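Local coordinates for Eag-like K[+] channel (Drosophila melanogaster, PDB 4HP4), which probably forms a voltage-gated potassium channel of the KCNH family, of which this chain is the cytoplasmic PAS domain alone, at residues Cys58-His61 with Phe62-Gly65; Thr46-Ser49 with Arg50-Met54. All coordinates share one frame; numbering follows the deposited sequence.

Contact 1: Cys58-His61 with Phe62-Gly65; sequences CSCH and FLYG
Tyr64 folds its ring back over the turn that precedes it, so that one face lies on the backbone of His61. CA of His61 stands 3.5 Å from the centroid of the Tyr64 ring and only 4° off its normal, a CH-pi contact made by a main-chain carbon. The ring is carried there because CG of Tyr64 lies beside its own backbone N (chi1 -59°), and a tyrosine suits the place because its broad flat face can cover that carbon; its OH ends 2.9 Å from O of Ser59. Beneath it the backbone winds as a short 3-10 turn. N of Leu63 donates to O of Cys60 at 2.9 Å, and N of Tyr64 donates to O of His61.

This ring on its turn is the tight part. The buried contacts of Cys60 are looser: its CB meets CD1 of Leu63 at 4.1 Å, while its SG comes to 4.2 Å from CE2 of Phe62, an oblique sulfur-aromatic contact for which a small, polarisable side chain is well fitted. On the solvent side His61 swings out, CG anti to its backbone N, and the imidazole meets the Tyr64 ring obliquely, nearest through CD2 of His61 at 3.6 Å from CD2 of Tyr64, with the ring planes 53° apart.

The turn belongs to the long connection between helix 50-53 and strand 89-92 of the PAS fold. Leu63 and Tyr64 both rest on Phe92 of that strand, while Phe62 reaches Phe42 and Leu63 reaches Thr46, both of helix 40-46.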
loop_
_atom_site.group_PDB
_atom_site.type_symbol
_atom_site.label_atom_id
_atom_site.label_comp_id
_atom_site.label_asym_id
_atom_site.label_seq_id
_atom_site.Cartn_x
_atom_site.Cartn_y
_atom_site.Cartn_z
ATOM N N CYS A 58 2.080 5.815 -1.040
ATOM C CA CYS A 58 1.401 4.568 -1.376
ATOM C C CYS A 58 2.130 3.779 -2.454
ATOM O O CYS A 58 1.852 2.604 -2.680
ATOM C CB CYS A 58 -0.006 4.894 -1.883
ATOM S SG CYS A 58 -1.194 3.567 -1.704
ATOM N N SER A 59 3.022 4.455 -3.171
ATOM C CA SER A 59 3.802 3.790 -4.205
ATOM C C SER A 59 4.734 2.783 -3.539
ATOM O O SER A 59 5.236 1.861 -4.182
ATOM C CB SER A 59 4.623 4.799 -5.007
ATOM O OG SER A 59 5.742 5.242 -4.259
ATOM N N CYS A 60 4.962 2.979 -2.243
ATOM C CA CYS A 60 5.793 2.081 -1.448
ATOM C C CYS A 60 7.233 2.073 -1.943
ATOM O O CYS A 60 7.915 1.047 -1.910
ATOM C CB CYS A 60 5.204 0.669 -1.432
ATOM S SG CYS A 60 3.694 0.546 -0.446
ATOM N N HIS A 61 7.692 3.237 -2.388
ATOM C CA HIS A 61 9.072 3.413 -2.810
ATOM C C HIS A 61 10.035 2.989 -1.703
ATOM O O HIS A 61 11.115 2.468 -1.975
ATOM C CB HIS A 61 9.326 4.873 -3.184
ATOM C CG HIS A 61 10.726 5.145 -3.638
ATOM N ND1 HIS A 61 11.760 5.386 -2.759
ATOM C CD2 HIS A 61 11.263 5.211 -4.879
ATOM C CE1 HIS A 61 12.874 5.589 -3.439
ATOM N NE2 HIS A 61 12.600 5.489 -4.728
ATOM N N PHE A 62 9.637 3.211 -0.453
ATOM C CA PHE A 62 10.483 2.872 0.689
ATOM C C PHE A 62 10.722 1.365 0.805
ATOM O O PHE A 62 11.574 0.924 1.576
ATOM C CB PHE A 62 9.899 3.435 1.996
ATOM C CG PHE A 62 8.622 2.767 2.450
ATOM C CD1 PHE A 62 8.643 1.827 3.468
ATOM C CD2 PHE A 62 7.400 3.096 1.879
ATOM C CE1 PHE A 62 7.477 1.217 3.897
ATOM C CE2 PHE A 62 6.232 2.488 2.307
ATOM C CZ PHE A 62 6.271 1.549 3.317
ATOM N N LEU A 63 9.977 0.583 0.029
ATOM C CA LEU A 63 10.152 -0.867 0.014
ATOM C C LEU A 63 10.990 -1.348 -1.173
ATOM O O LEU A 63 11.323 -2.529 -1.252
ATOM C CB LEU A 63 8.792 -1.571 -0.006
ATOM C CG LEU A 63 7.885 -1.360 1.210
ATOM C CD1 LEU A 63 6.632 -2.220 1.088
ATOM C CD2 LEU A 63 8.626 -1.666 2.505
ATOM N N TYR A 64 11.329 -0.448 -2.094
ATOM C CA TYR A 64 12.127 -0.836 -3.257
ATOM C C TYR A 64 13.558 -1.164 -2.843
ATOM O O TYR A 64 14.092 -0.583 -1.897
ATOM C CB TYR A 64 12.163 0.271 -4.316
ATOM C CG TYR A 64 10.816 0.690 -4.870
ATOM C CD1 TYR A 64 9.651 0.016 -4.527
ATOM C CD2 TYR A 64 10.718 1.764 -5.744
ATOM C CE1 TYR A 64 8.425 0.410 -5.036
ATOM C CE2 TYR A 64 9.502 2.163 -6.258
ATOM C CZ TYR A 64 8.358 1.483 -5.903
ATOM O OH TYR A 64 7.145 1.883 -6.415
ATOM N N GLY A 65 14.173 -2.096 -3.562
ATOM C CA GLY A 65 15.571 -2.427 -3.359
ATOM C C GLY A 65 16.229 -2.828 -4.665
ATOM O O GLY A 65 15.619 -2.716 -5.728
#

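Contact 2: Thr46-Ser49 with Arg50-Met54; sequences TGYS and RAQIM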
loop_
_atom_site.group_PDB
_atom_site.type_symbol
_atom_site.label_atom_id
_atom_site.label_comp_id
_atom_site.label_asym_id
_atom_site.label_seq_id
_atom_site.Cartn_x
_atom_site.Cartn_y
_atom_site.Cartn_z
ATOM N N THR A 46 6.573 -5.478 6.968
ATOM C CA THR A 46 7.651 -4.678 6.396
ATOM C C THR A 46 8.790 -4.396 7.370
ATOM O O THR A 46 9.922 -4.156 6.951
ATOM C CB THR A 46 7.123 -3.332 5.869
ATOM O OG1 THR A 46 6.669 -2.524 6.964
ATOM C CG2 THR A 46 5.985 -3.553 4.884
ATOM N N GLY A 47 8.495 -4.410 8.663
ATOM C CA GLY A 47 9.508 -4.130 9.665
ATOM C C GLY A 47 9.632 -2.650 9.982
ATOM O O GLY A 47 10.422 -2.260 10.841
ATOM N N TYR A 48 8.858 -1.821 9.284
ATOM C CA TYR A 48 8.819 -0.389 9.566
ATOM C C TYR A 48 7.712 -0.090 10.567
ATOM O O TYR A 48 6.664 -0.730 10.547
ATOM C CB TYR A 48 8.573 0.410 8.284
ATOM C CG TYR A 48 9.738 0.411 7.323
ATOM C CD1 TYR A 48 10.710 1.402 7.383
ATOM C CD2 TYR A 48 9.866 -0.577 6.353
ATOM C CE1 TYR A 48 11.780 1.409 6.506
ATOM C CE2 TYR A 48 10.933 -0.579 5.470
ATOM C CZ TYR A 48 11.887 0.417 5.553
ATOM O OH TYR A 48 12.954 0.426 4.681
ATOM N N SER A 49 7.948 0.882 11.441
ATOM C CA SER A 49 6.942 1.293 12.409
ATOM C C SER A 49 5.825 2.047 11.701
ATOM O O SER A 49 6.015 2.565 10.602
ATOM C CB SER A 49 7.566 2.199 13.468
ATOM O OG SER A 49 7.992 3.419 12.888
ATOM N N ARG A 50 4.661 2.115 12.335
ATOM C CA ARG A 50 3.557 2.890 11.791
ATOM C C ARG A 50 3.997 4.340 11.602
ATOM O O ARG A 50 3.670 4.973 10.600
ATOM C CB ARG A 50 2.336 2.812 12.711
ATOM C CG ARG A 50 1.220 3.776 12.337
ATOM C CD ARG A 50 -0.095 3.442 13.027
ATOM N NE ARG A 50 -0.709 2.233 12.481
ATOM C CZ ARG A 50 -0.705 1.036 13.068
ATOM N NH1 ARG A 50 -0.127 0.848 14.249
ATOM N NH2 ARG A 50 -1.292 0.013 12.465
ATOM N N ALA A 51 4.762 4.854 12.561
ATOM C CA ALA A 51 5.228 6.236 12.515
ATOM C C ALA A 51 6.040 6.506 11.250
ATOM O O ALA A 51 5.856 7.527 10.588
ATOM C CB ALA A 51 6.057 6.558 13.755
ATOM N N GLN A 52 6.940 5.588 10.915
ATOM C CA GLN A 52 7.737 5.717 9.702
ATOM C C GLN A 52 6.853 5.609 8.463
ATOM O O GLN A 52 6.974 6.400 7.530
ATOM C CB GLN A 52 8.826 4.642 9.666
ATOM C CG GLN A 52 9.902 4.809 10.737
ATOM C CD GLN A 52 10.881 3.650 10.767
ATOM O OE1 GLN A 52 10.485 2.485 10.833
ATOM N NE2 GLN A 52 12.169 3.964 10.710
ATOM N N ILE A 53 5.956 4.631 8.466
ATOM C CA ILE A 53 5.086 4.383 7.326
ATOM C C ILE A 53 4.146 5.561 7.065
ATOM O O ILE A 53 3.798 5.847 5.919
ATOM C CB ILE A 53 4.262 3.104 7.546
ATOM C CG1 ILE A 53 5.182 1.879 7.519
ATOM C CG2 ILE A 53 3.187 2.973 6.484
ATOM C CD1 ILE A 53 4.604 0.670 8.209
ATOM N N MET A 54 3.751 6.250 8.130
ATOM C CA MET A 54 2.837 7.386 8.020
ATOM C C MET A 54 3.511 8.630 7.427
ATOM O O MET A 54 2.888 9.689 7.320
ATOM C CB MET A 54 2.229 7.707 9.388
ATOM C CG MET A 54 1.237 6.654 9.876
ATOM S SD MET A 54 -0.330 6.691 8.979
ATOM C CE MET A 54 -1.113 8.101 9.761
HETATM O O HOH W 1 11.092 -0.049 12.661
#
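Gln52 lays the end of its side chain across Tyr48, OE1 coming to 3.6 Å from CD1 of the ring, with amide and ring planes 51° apart. The same oxygen does the main polar work of the contact. It accepts from N of Ser49 at 3.1 Å, nearly straight at 162°, in the carbonyl plane and on a lone pair. In return N of Gln52 donates to OG of Ser49, also at 3.1 Å. These reciprocal bonds make a capping box, with Ser49 as N-cap of helix 50-53. Serine suits the position because its short side chain turns back, OG between the backbone N and the carbonyl carbon (chi1 66°), and caps an amide of the first helical turn, where the regular i to i-4 partner is lacking. Glutamine is long enough to return the bond. A weak bond from OG of Ser49 and a water donating to both OE1 of Gln52 and O of Gly47 add to the grip on that oxygen, while NE2 turns to the dimethylated lysine at position 95.

On the buried side the chemistry is apolar: CG1 of Ile53 packs on CB of Tyr48 at 3.8 Å. N of Ile53 starts the helical bonding by donating to O of Ser49. Before the cap, OG1 of Thr46 accepts from N of Tyr48 at 3.3 Å in an ST turn and is also hydrogen-bonded to O of Phe42 in helix 40-46; Gly47 takes the positive phi that ends that helix.

The contact is thus the joint between helices 40-46 and 50-53. Ile53 packs against Phe42 and Val43 of the first helix and Ile35 and Cys38 of strand 35-38, while Arg50 ties back to Asp40 by a salt bridge and to O of Cys38.

Overall arrangement
Both contacts are local turns in the helical and loop region of the PAS domain, and each is partly buried, with contact 2 farther from the centre of the chain. Contact 2 joins two helices and relies on side-chain capping, one water and the charge of Arg50 toward helix 40-46; contact 1 shapes a loop through main-chain bonds, a ring laid on backbone and a cysteine among apolar groups. Their buried sides meet: the rings of Tyr48 and Phe62 pack edge-to-face, and CD2 of Leu63 touches CE2 of Tyr48 at 3.9 Å. Helix 40-46 serves both, since Phe42 receives Ile53 from one and Phe62 from the other.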